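Local coordinates for Alr4995 protein (Nostoc sp., PDB 6LRF) that is a bifunctional enzyme that combines arginine dihydrolase and ornithine cyclodeaminase activities, and so probably carries arginine by way of ornithine to proline, at residues P116-G121 and F138-D143; I287-G292 and A330-V335; D364-P369 and I434-G439. All coordinates share one frame; numbering follows the deposited sequence.

Contact 1 is the buried one: loops P116-G121 and F138-D143 meet in the arginine dihydrolase part of the chain, around an ionic pair and a serine hydroxyl. They adjoin strands 123-125 and 132-136 of the same mixed sheet whose strands 280-292 and 329-337 form contact 2, a partly buried, regular antiparallel pairing, apolar on one face and largely charged on the other. Contact 3, also partly buried, is an irregular edge of a separate sheet, where a water stands between backbones and a second links the charged tips. Contacts 1 and 2 touch through a salt bridge, D143 OD2 to K334 NZ at 3.0 Å. Contact 3 stays clear of both, about 9 Å from contact 2 between nearest atoms.

Contact 1. Residues P116-G121 and F138-D143; sequences PFEGAG and FRSELD
E118, P116 and R139 bury most of the surface where these two loops meet. E118 runs out straight beyond CG, while R139 bends at chi2 (-60°), so that its chain folds along the carboxylate instead of meeting it head-on. NH1 of R139 gives a hydrogen bond of 2.7 Å to the syn lone pair of E118 OE1, the core of a salt bridge. OE1 lies close to the guanidinium plane, but the carboxylate itself is turned 71° from that plane, so the grip is made by one nitrogen on one oxygen. Behind the charge, R139 CG packs at 3.3 Å from the same OE1. H168 NE2 also bonds OE1 and the backbone N of L86 holds OE2, so both carboxylate oxygens are held by hydrogen bonds, and the group is probably kept ionised. An alanine here in place of R139 would remove the guanidinium and its bond to I21 O, and would probably leave E118 less firmly oriented and its charge less well balanced.

P116 works with carbon and carbonyl. Its CB rests 3.5 Å from R139 O, and its CG lies alongside E141 CG at 3.6 Å, both side chains pointing the same way. Its O takes the N-H of E141 at 3.0 Å, almost straight at 172° although the donor stands above the carbonyl plane. Between these two ends, S140 OG accepts from E118 N at 3.0 Å and is itself bonded to D122 OD2.

In the GME-type domain the first loop joins strand 107-109 to strand 123-125, and the second leads from strand 132-136 into helix 145-152; Q326 of the second subunit packs on P116 and E141.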
loop_
_atom_site.group_PDB
_atom_site.type_symbol
_atom_site.label_atom_id
_atom_site.label_comp_id
_atom_site.label_asym_id
_atom_site.label_seq_id
_atom_site.Cartn_x
_atom_site.Cartn_y
_atom_site.Cartn_z
ATOM N N PRO B 116 -41.384 23.796 0.356
ATOM C CA PRO B 116 -41.273 23.845 -1.105
ATOM C C PRO B 116 -41.852 22.626 -1.831
ATOM O O PRO B 116 -41.811 21.492 -1.345
ATOM C CB PRO B 116 -39.754 23.958 -1.348
ATOM C CG PRO B 116 -39.105 23.665 -0.043
ATOM C CD PRO B 116 -40.087 24.008 1.023
ATOM N N PHE B 117 -42.408 22.900 -3.004
ATOM C CA PHE B 117 -42.993 21.883 -3.874
ATOM C C PHE B 117 -43.050 22.462 -5.264
ATOM O O PHE B 117 -43.566 23.564 -5.438
ATOM C CB PHE B 117 -44.385 21.491 -3.414
ATOM C CG PHE B 117 -45.161 20.723 -4.439
ATOM C CD1 PHE B 117 -44.871 19.393 -4.687
ATOM C CD2 PHE B 117 -46.183 21.334 -5.158
ATOM C CE1 PHE B 117 -45.585 18.677 -5.629
ATOM C CE2 PHE B 117 -46.903 20.627 -6.109
ATOM C CZ PHE B 117 -46.606 19.292 -6.343
ATOM N N GLU B 118 -42.533 21.759 -6.265
ATOM C CA GLU B 118 -42.383 22.422 -7.558
ATOM C C GLU B 118 -43.217 21.820 -8.686
ATOM O O GLU B 118 -42.783 21.747 -9.840
ATOM C CB GLU B 118 -40.898 22.483 -7.919
ATOM C CG GLU B 118 -40.167 23.364 -6.887
ATOM C CD GLU B 118 -38.803 23.870 -7.336
ATOM O OE1 GLU B 118 -38.278 23.381 -8.360
ATOM O OE2 GLU B 118 -38.257 24.761 -6.646
ATOM N N GLY B 119 -44.442 21.431 -8.345
ATOM C CA GLY B 119 -45.471 21.192 -9.348
ATOM C C GLY B 119 -45.360 19.888 -10.102
ATOM O O GLY B 119 -44.835 18.895 -9.584
ATOM N N ALA B 120 -45.858 19.882 -11.333
ATOM C CA ALA B 120 -45.853 18.650 -12.109
ATOM C C ALA B 120 -44.427 18.295 -12.515
ATOM O O ALA B 120 -44.154 17.173 -12.933
ATOM C CB ALA B 120 -46.763 18.777 -13.342
ATOM N N GLY B 121 -43.519 19.257 -12.394
ATOM C CA GLY B 121 -42.106 18.977 -12.583
ATOM C C GLY B 121 -41.534 18.000 -11.555
ATOM O O GLY B 121 -40.538 17.345 -11.832
ATOM N N PHE B 138 -34.274 17.297 -3.768
ATOM C CA PHE B 138 -33.600 18.545 -4.128
ATOM C C PHE B 138 -34.510 19.764 -4.067
ATOM O O PHE B 138 -34.148 20.799 -3.512
ATOM C CB PHE B 138 -33.006 18.442 -5.540
ATOM C CG PHE B 138 -31.889 17.447 -5.649
ATOM C CD1 PHE B 138 -30.635 17.739 -5.126
ATOM C CD2 PHE B 138 -32.086 16.218 -6.267
ATOM C CE1 PHE B 138 -29.601 16.825 -5.222
ATOM C CE2 PHE B 138 -31.053 15.303 -6.353
ATOM C CZ PHE B 138 -29.808 15.617 -5.832
ATOM N N ARG B 139 -35.691 19.647 -4.653
ATOM C CA ARG B 139 -36.579 20.796 -4.762
ATOM C C ARG B 139 -37.794 20.641 -3.852
ATOM O O ARG B 139 -37.949 21.387 -2.882
ATOM C CB ARG B 139 -36.999 20.997 -6.220
ATOM C CG ARG B 139 -35.852 21.506 -7.113
ATOM C CD ARG B 139 -35.300 22.862 -6.632
ATOM N NE ARG B 139 -34.294 23.386 -7.557
ATOM C CZ ARG B 139 -34.565 24.035 -8.691
ATOM N NH1 ARG B 139 -35.824 24.263 -9.061
ATOM N NH2 ARG B 139 -33.573 24.457 -9.463
ATOM N N SER B 140 -38.643 19.662 -4.141
ATOM C CA SER B 140 -39.800 19.418 -3.297
ATOM C C SER B 140 -39.444 18.645 -2.034
ATOM O O SER B 140 -38.704 17.677 -2.085
ATOM C CB SER B 140 -40.871 18.658 -4.078
ATOM O OG SER B 140 -41.153 19.334 -5.292
ATOM N N GLU B 141 -40.015 19.073 -0.919
ATOM C CA GLU B 141 -39.859 18.425 0.375
ATOM C C GLU B 141 -40.749 17.210 0.525
ATOM O O GLU B 141 -41.894 17.185 0.052
ATOM C CB GLU B 141 -40.182 19.408 1.497
ATOM C CG GLU B 141 -39.136 20.472 1.704
ATOM C CD GLU B 141 -37.968 19.999 2.565
ATOM O OE1 GLU B 141 -38.112 18.979 3.282
ATOM O OE2 GLU B 141 -36.909 20.662 2.524
ATOM N N LEU B 142 -40.216 16.212 1.210
ATOM C CA LEU B 142 -40.929 14.982 1.508
ATOM C C LEU B 142 -42.252 15.274 2.207
ATOM O O LEU B 142 -43.284 14.642 1.924
ATOM C CB LEU B 142 -40.043 14.076 2.374
ATOM C CG LEU B 142 -40.672 12.765 2.841
ATOM C CD1 LEU B 142 -41.139 11.947 1.639
ATOM C CD2 LEU B 142 -39.648 11.983 3.691
ATOM N N ASP B 143 -42.235 16.265 3.091
ATOM C CA ASP B 143 -43.435 16.633 3.835
ATOM C C ASP B 143 -44.569 17.273 2.988
ATOM O O ASP B 143 -45.683 17.435 3.477
ATOM C CB ASP B 143 -43.053 17.580 4.965
ATOM C CG ASP B 143 -42.456 16.853 6.159
ATOM O OD1 ASP B 143 -42.527 15.602 6.193
ATOM O OD2 ASP B 143 -41.929 17.535 7.070
#

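Contact 2. Residues I287-G292 and A330-V335; sequences IIRIEG and AAEVKV
With CG anti to the backbone N (chi1 -176°) and the chain extended on to NE, R289 reaches along the face it shares with E291 and E332, whose own chains are extended beyond CG. I288 instead puts CG1 in the crowded position between N and the carbonyl carbon (chi1 57°), which turns its tip across to the neighbouring strand. The two segments are antiparallel neighbours in a mixed sheet. Strand 329-337 is inserted between 280-292 and 313-320, the parallel pair joined over helix 299-310, a split beta-alpha-beta arrangement as in ferredoxin-like folds.

The backbone ladder is regular. I288 faces V333 and I290 faces A331 as hydrogen-bonded pairs, each with two nearly straight bonds; I288 N to V333 O and A331 N to I290 O both measure 2.9 Å. R289 with E332 is the non-hydrogen-bonded pair between them.

The face of I288, I290, A331, V333 and V335 is apolar. I288 lies beside V333, with CD1 3.9 Å from V333 CB, and crosses V335 obliquely, its CG1 3.8 Å from V335 CG2. I290 CG2 touches A331 CB at 3.9 Å, and helix 299-310 covers this side through L299, I300 and I307.

On the other face R289 joins two carboxylates in a salt-bridge network. NE and NH2 grip E291 side-on, both on the anti lone pair of OE2, with NH2 at 3.0 Å. NH1 makes a weak, bent bond of the same salt-bridge network to E332 OE2, the flat groups turned 63° apart, while N318 ND2 holds E332 OE1. Under one face of the guanidinium sits the A330 methyl, its CB 3.5 Å from R289 NH2.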
loop_
_atom_site.group_PDB
_atom_site.type_symbol
_atom_site.label_atom_id
_atom_site.label_comp_id
_atom_site.label_asym_id
_atom_site.label_seq_id
_atom_site.Cartn_x
_atom_site.Cartn_y
_atom_site.Cartn_z
ATOM N N ILE B 287 -41.972 12.280 16.253
ATOM C CA ILE B 287 -41.132 13.235 16.948
ATOM C C ILE B 287 -40.205 12.471 17.903
ATOM O O ILE B 287 -40.643 11.602 18.651
ATOM C CB ILE B 287 -41.969 14.282 17.702
ATOM C CG1 ILE B 287 -42.671 15.210 16.700
ATOM C CG2 ILE B 287 -41.091 15.101 18.652
ATOM C CD1 ILE B 287 -43.619 16.223 17.344
ATOM N N ILE B 288 -38.913 12.754 17.832
ATOM C CA ILE B 288 -37.972 12.123 18.747
ATOM C C ILE B 288 -37.322 13.186 19.628
ATOM O O ILE B 288 -37.317 14.372 19.294
ATOM C CB ILE B 288 -36.892 11.313 17.990
ATOM C CG1 ILE B 288 -36.135 12.205 17.012
ATOM C CG2 ILE B 288 -37.512 10.137 17.259
ATOM C CD1 ILE B 288 -34.765 12.637 17.512
ATOM N N ARG B 289 -36.788 12.765 20.764
ATOM C CA ARG B 289 -36.061 13.681 21.637
ATOM C C ARG B 289 -34.620 13.193 21.794
ATOM O O ARG B 289 -34.372 11.990 21.895
ATOM C CB ARG B 289 -36.767 13.793 22.991
ATOM C CG ARG B 289 -36.175 14.794 23.967
ATOM C CD ARG B 289 -37.063 14.900 25.199
ATOM N NE ARG B 289 -36.418 15.607 26.301
ATOM C CZ ARG B 289 -36.445 16.926 26.454
ATOM N NH1 ARG B 289 -37.079 17.683 25.559
ATOM N NH2 ARG B 289 -35.837 17.491 27.495
ATOM N N ILE B 290 -33.669 14.123 21.773
ATOM C CA ILE B 290 -32.259 13.792 21.988
ATOM C C ILE B 290 -31.690 14.748 23.044
ATOM O O ILE B 290 -31.944 15.947 22.994
ATOM C CB ILE B 290 -31.456 13.859 20.666
ATOM C CG1 ILE B 290 -29.987 13.540 20.908
ATOM C CG2 ILE B 290 -31.605 15.208 19.986
ATOM C CD1 ILE B 290 -29.746 12.076 21.195
ATOM N N GLU B 291 -30.974 14.200 24.027
ATOM C CA GLU B 291 -30.394 14.977 25.125
ATOM C C GLU B 291 -28.886 14.739 25.264
ATOM O O GLU B 291 -28.388 13.652 24.971
ATOM C CB GLU B 291 -31.059 14.624 26.455
ATOM C CG GLU B 291 -32.418 15.239 26.717
ATOM C CD GLU B 291 -32.903 14.972 28.151
ATOM O OE1 GLU B 291 -32.134 14.368 28.933
ATOM O OE2 GLU B 291 -34.038 15.377 28.502
ATOM N N GLY B 292 -28.163 15.742 25.756
ATOM C CA GLY B 292 -26.731 15.594 25.970
ATOM C C GLY B 292 -25.974 16.867 25.671
ATOM O O GLY B 292 -26.541 17.962 25.748
ATOM N N ALA B 330 -31.026 19.823 25.090
ATOM C CA ALA B 330 -32.064 18.914 24.601
ATOM C C ALA B 330 -32.657 19.450 23.316
ATOM O O ALA B 330 -32.862 20.651 23.174
ATOM C CB ALA B 330 -33.156 18.721 25.647
ATOM N N ALA B 331 -32.943 18.558 22.378
ATOM C CA ALA B 331 -33.603 18.968 21.146
ATOM C C ALA B 331 -34.770 18.028 20.810
ATOM O O ALA B 331 -34.731 16.833 21.103
ATOM C CB ALA B 331 -32.601 19.024 20.002
ATOM N N GLU B 332 -35.825 18.579 20.221
ATOM C CA GLU B 332 -36.924 17.758 19.735
ATOM C C GLU B 332 -36.955 17.896 18.231
ATOM O O GLU B 332 -36.879 18.999 17.689
ATOM C CB GLU B 332 -38.248 18.151 20.382
ATOM C CG GLU B 332 -38.432 17.463 21.740
ATOM C CD GLU B 332 -39.532 18.068 22.606
ATOM O OE1 GLU B 332 -40.391 18.807 22.072
ATOM O OE2 GLU B 332 -39.531 17.796 23.833
ATOM N N VAL B 333 -37.006 16.757 17.560
ATOM C CA VAL B 333 -36.846 16.712 16.113
ATOM C C VAL B 333 -37.993 15.907 15.501
ATOM O O VAL B 333 -38.276 14.795 15.938
ATOM C CB VAL B 333 -35.482 16.077 15.722
ATOM C CG1 VAL B 333 -35.334 15.975 14.215
ATOM C CG2 VAL B 333 -34.313 16.893 16.310
ATOM N N LYS B 334 -38.672 16.474 14.513
ATOM C CA LYS B 334 -39.682 15.711 13.791
ATOM C C LYS B 334 -38.985 14.999 12.639
ATOM O O LYS B 334 -38.354 15.631 11.804
ATOM C CB LYS B 334 -40.811 16.615 13.287
ATOM C CG LYS B 334 -42.024 15.860 12.738
ATOM C CD LYS B 334 -43.136 16.818 12.309
ATOM C CE LYS B 334 -42.730 17.677 11.108
ATOM N NZ LYS B 334 -42.644 16.866 9.866
ATOM N N VAL B 335 -39.080 13.677 12.622
ATOM C CA VAL B 335 -38.474 12.869 11.572
ATOM C C VAL B 335 -39.561 12.416 10.608
ATOM O O VAL B 335 -40.609 11.960 11.050
ATOM C CB VAL B 335 -37.770 11.624 12.146
ATOM C CG1 VAL B 335 -37.032 10.880 11.045
ATOM C CG2 VAL B 335 -36.824 12.008 13.279
#

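Contact 3. Residues D364-P369 and I434-G439; sequences DAKLEP and IVDVLG
The close-packed part of this contact lies where A365 meets I434, L438 and G439 and where V435 is covered; the looser, exposed side carries the chains of K366 and E368, the former reaching toward the buried D436. One direct backbone bond joins the segments: V435 N gives its hydrogen to K366 O at 3.0 Å, nearly straight at 170°, although the donor stands 29° out of the carbonyl plane. The return link runs through a water, which accepts from K366 N and donates to V435 O at 2.6 Å. The same water donates to L438 O at 2.8 Å, so it ties the turn beyond V435 to the edge of the sheet.

Beside it the chains come very close. A365 CA lies 3.2 Å from L438 O in a CA-H...O contact, and its methyl sits against the same carbonyl. G439 has positive phi here, and a CB on it would drive into A365 N. On the face of L367 and I434, L367 crosses I434 obliquely, CD2 3.7 Å from I434 CG1, with the A365 methyl also lying against I434.

The other side is slacker. K366, bent at chi2 and chi3, leaves NZ 4.2 Å from D436 OD2, too far for a salt bridge; a second water closes the gap, accepting from NZ at 2.9 Å and donating to OD2. H340 NE2 bonds that same OD2, while OD1 takes the N-H of V437. The exposed E368 crosses V435 obliquely, its CG 3.9 Å from V435 CG2.

Strand 366-369 is an outer strand of a mixed sheet in this chain, flanked by 432-435, with 407-413 next; I408 and I410 of that strand meet I434, and helix 340-352 packs on V437.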
loop_
_atom_site.group_PDB
_atom_site.type_symbol
_atom_site.label_atom_id
_atom_site.label_comp_id
_atom_site.label_asym_id
_atom_site.label_seq_id
_atom_site.Cartn_x
_atom_site.Cartn_y
_atom_site.Cartn_z
ATOM N N ASP B 364 -45.071 -0.410 24.241
ATOM C CA ASP B 364 -44.446 -1.724 24.380
ATOM C C ASP B 364 -43.867 -2.176 23.047
ATOM O O ASP B 364 -44.435 -1.884 21.993
ATOM C CB ASP B 364 -45.458 -2.765 24.884
ATOM C CG ASP B 364 -45.945 -2.474 26.298
ATOM O OD1 ASP B 364 -45.309 -1.657 27.008
ATOM O OD2 ASP B 364 -46.968 -3.071 26.699
ATOM N N ALA B 365 -42.738 -2.879 23.091
ATOM C CA ALA B 365 -42.188 -3.481 21.885
ATOM C C ALA B 365 -43.192 -4.489 21.334
ATOM O O ALA B 365 -43.842 -5.203 22.092
ATOM C CB ALA B 365 -40.848 -4.151 22.183
ATOM N N LYS B 366 -43.331 -4.554 20.018
ATOM C CA LYS B 366 -44.205 -5.554 19.413
ATOM C C LYS B 366 -43.512 -6.909 19.357
ATOM O O LYS B 366 -42.327 -6.985 19.048
ATOM C CB LYS B 366 -44.627 -5.116 18.013
ATOM C CG LYS B 366 -45.043 -3.651 17.968
ATOM C CD LYS B 366 -46.360 -3.422 17.224
ATOM C CE LYS B 366 -46.161 -3.474 15.714
ATOM N NZ LYS B 366 -47.221 -2.683 15.002
ATOM N N LEU B 367 -44.248 -7.972 19.669
ATOM C CA LEU B 367 -43.684 -9.306 19.689
ATOM C C LEU B 367 -44.369 -10.204 18.674
ATOM O O LEU B 367 -45.592 -10.144 18.516
ATOM C CB LEU B 367 -43.818 -9.913 21.082
ATOM C CG LEU B 367 -43.236 -9.141 22.260
ATOM C CD1 LEU B 367 -43.630 -9.841 23.556
ATOM C CD2 LEU B 367 -41.715 -9.063 22.148
ATOM N N GLU B 368 -43.585 -11.029 17.980
ATOM C CA GLU B 368 -44.132 -12.057 17.099
ATOM C C GLU B 368 -43.460 -13.399 17.397
ATOM O O GLU B 368 -42.281 -13.440 17.748
ATOM C CB GLU B 368 -43.945 -11.673 15.626
ATOM C CG GLU B 368 -44.849 -10.545 15.159
ATOM C CD GLU B 368 -46.327 -10.880 15.309
ATOM O OE1 GLU B 368 -46.684 -12.069 15.163
ATOM O OE2 GLU B 368 -47.136 -9.959 15.577
ATOM N N PRO B 369 -44.207 -14.504 17.272
ATOM C CA PRO B 369 -43.593 -15.782 17.645
ATOM C C PRO B 369 -42.694 -16.353 16.561
ATOM O O PRO B 369 -42.972 -16.200 15.387
ATOM C CB PRO B 369 -44.798 -16.695 17.867
ATOM C CG PRO B 369 -45.843 -16.152 16.926
ATOM C CD PRO B 369 -45.644 -14.648 16.958
ATOM N N ILE B 434 -38.916 -9.657 19.317
ATOM C CA ILE B 434 -39.200 -8.259 19.017
ATOM C C ILE B 434 -39.130 -7.967 17.523
ATOM O O ILE B 434 -38.149 -8.322 16.842
ATOM C CB ILE B 434 -38.225 -7.347 19.782
ATOM C CG1 ILE B 434 -38.454 -7.551 21.277
ATOM C CG2 ILE B 434 -38.398 -5.881 19.373
ATOM C CD1 ILE B 434 -37.660 -6.668 22.125
ATOM N N VAL B 435 -40.202 -7.358 17.014
ATOM C CA VAL B 435 -40.286 -6.903 15.625
ATOM C C VAL B 435 -40.571 -5.411 15.662
ATOM O O VAL B 435 -40.903 -4.872 16.724
ATOM C CB VAL B 435 -41.386 -7.617 14.816
ATOM C CG1 VAL B 435 -41.130 -9.120 14.762
ATOM C CG2 VAL B 435 -42.756 -7.322 15.415
ATOM N N ASP B 436 -40.447 -4.753 14.515
ATOM C CA ASP B 436 -40.640 -3.303 14.430
ATOM C C ASP B 436 -39.598 -2.582 15.297
ATOM O O ASP B 436 -38.531 -3.136 15.582
ATOM C CB ASP B 436 -42.070 -2.919 14.841
ATOM C CG ASP B 436 -42.567 -1.646 14.152
ATOM O OD1 ASP B 436 -42.062 -0.541 14.476
ATOM O OD2 ASP B 436 -43.478 -1.749 13.300
ATOM N N VAL B 437 -39.881 -1.346 15.697
ATOM C CA VAL B 437 -38.872 -0.519 16.358
ATOM C C VAL B 437 -39.419 0.227 17.568
ATOM O O VAL B 437 -38.802 1.162 18.060
ATOM C CB VAL B 437 -38.253 0.523 15.368
ATOM C CG1 VAL B 437 -37.475 -0.178 14.240
ATOM C CG2 VAL B 437 -39.339 1.426 14.778
ATOM N N LEU B 438 -40.583 -0.184 18.050
ATOM C CA LEU B 438 -41.142 0.402 19.264
ATOM C C LEU B 438 -40.580 -0.234 20.530
ATOM O O LEU B 438 -40.175 -1.393 20.524
ATOM C CB LEU B 438 -42.668 0.258 19.271
ATOM C CG LEU B 438 -43.421 0.987 18.165
ATOM C CD1 LEU B 438 -44.902 0.628 18.226
ATOM C CD2 LEU B 438 -43.205 2.473 18.333
ATOM N N GLY B 439 -40.552 0.538 21.610
ATOM C CA GLY B 439 -40.223 0.015 22.919
ATOM C C GLY B 439 -38.810 -0.511 23.019
ATOM O O GLY B 439 -38.561 -1.528 23.662
HETATM O O HOH W 1 -41.374 -2.997 18.535
HETATM O O HOH W 2 -46.019 -0.339 13.901
#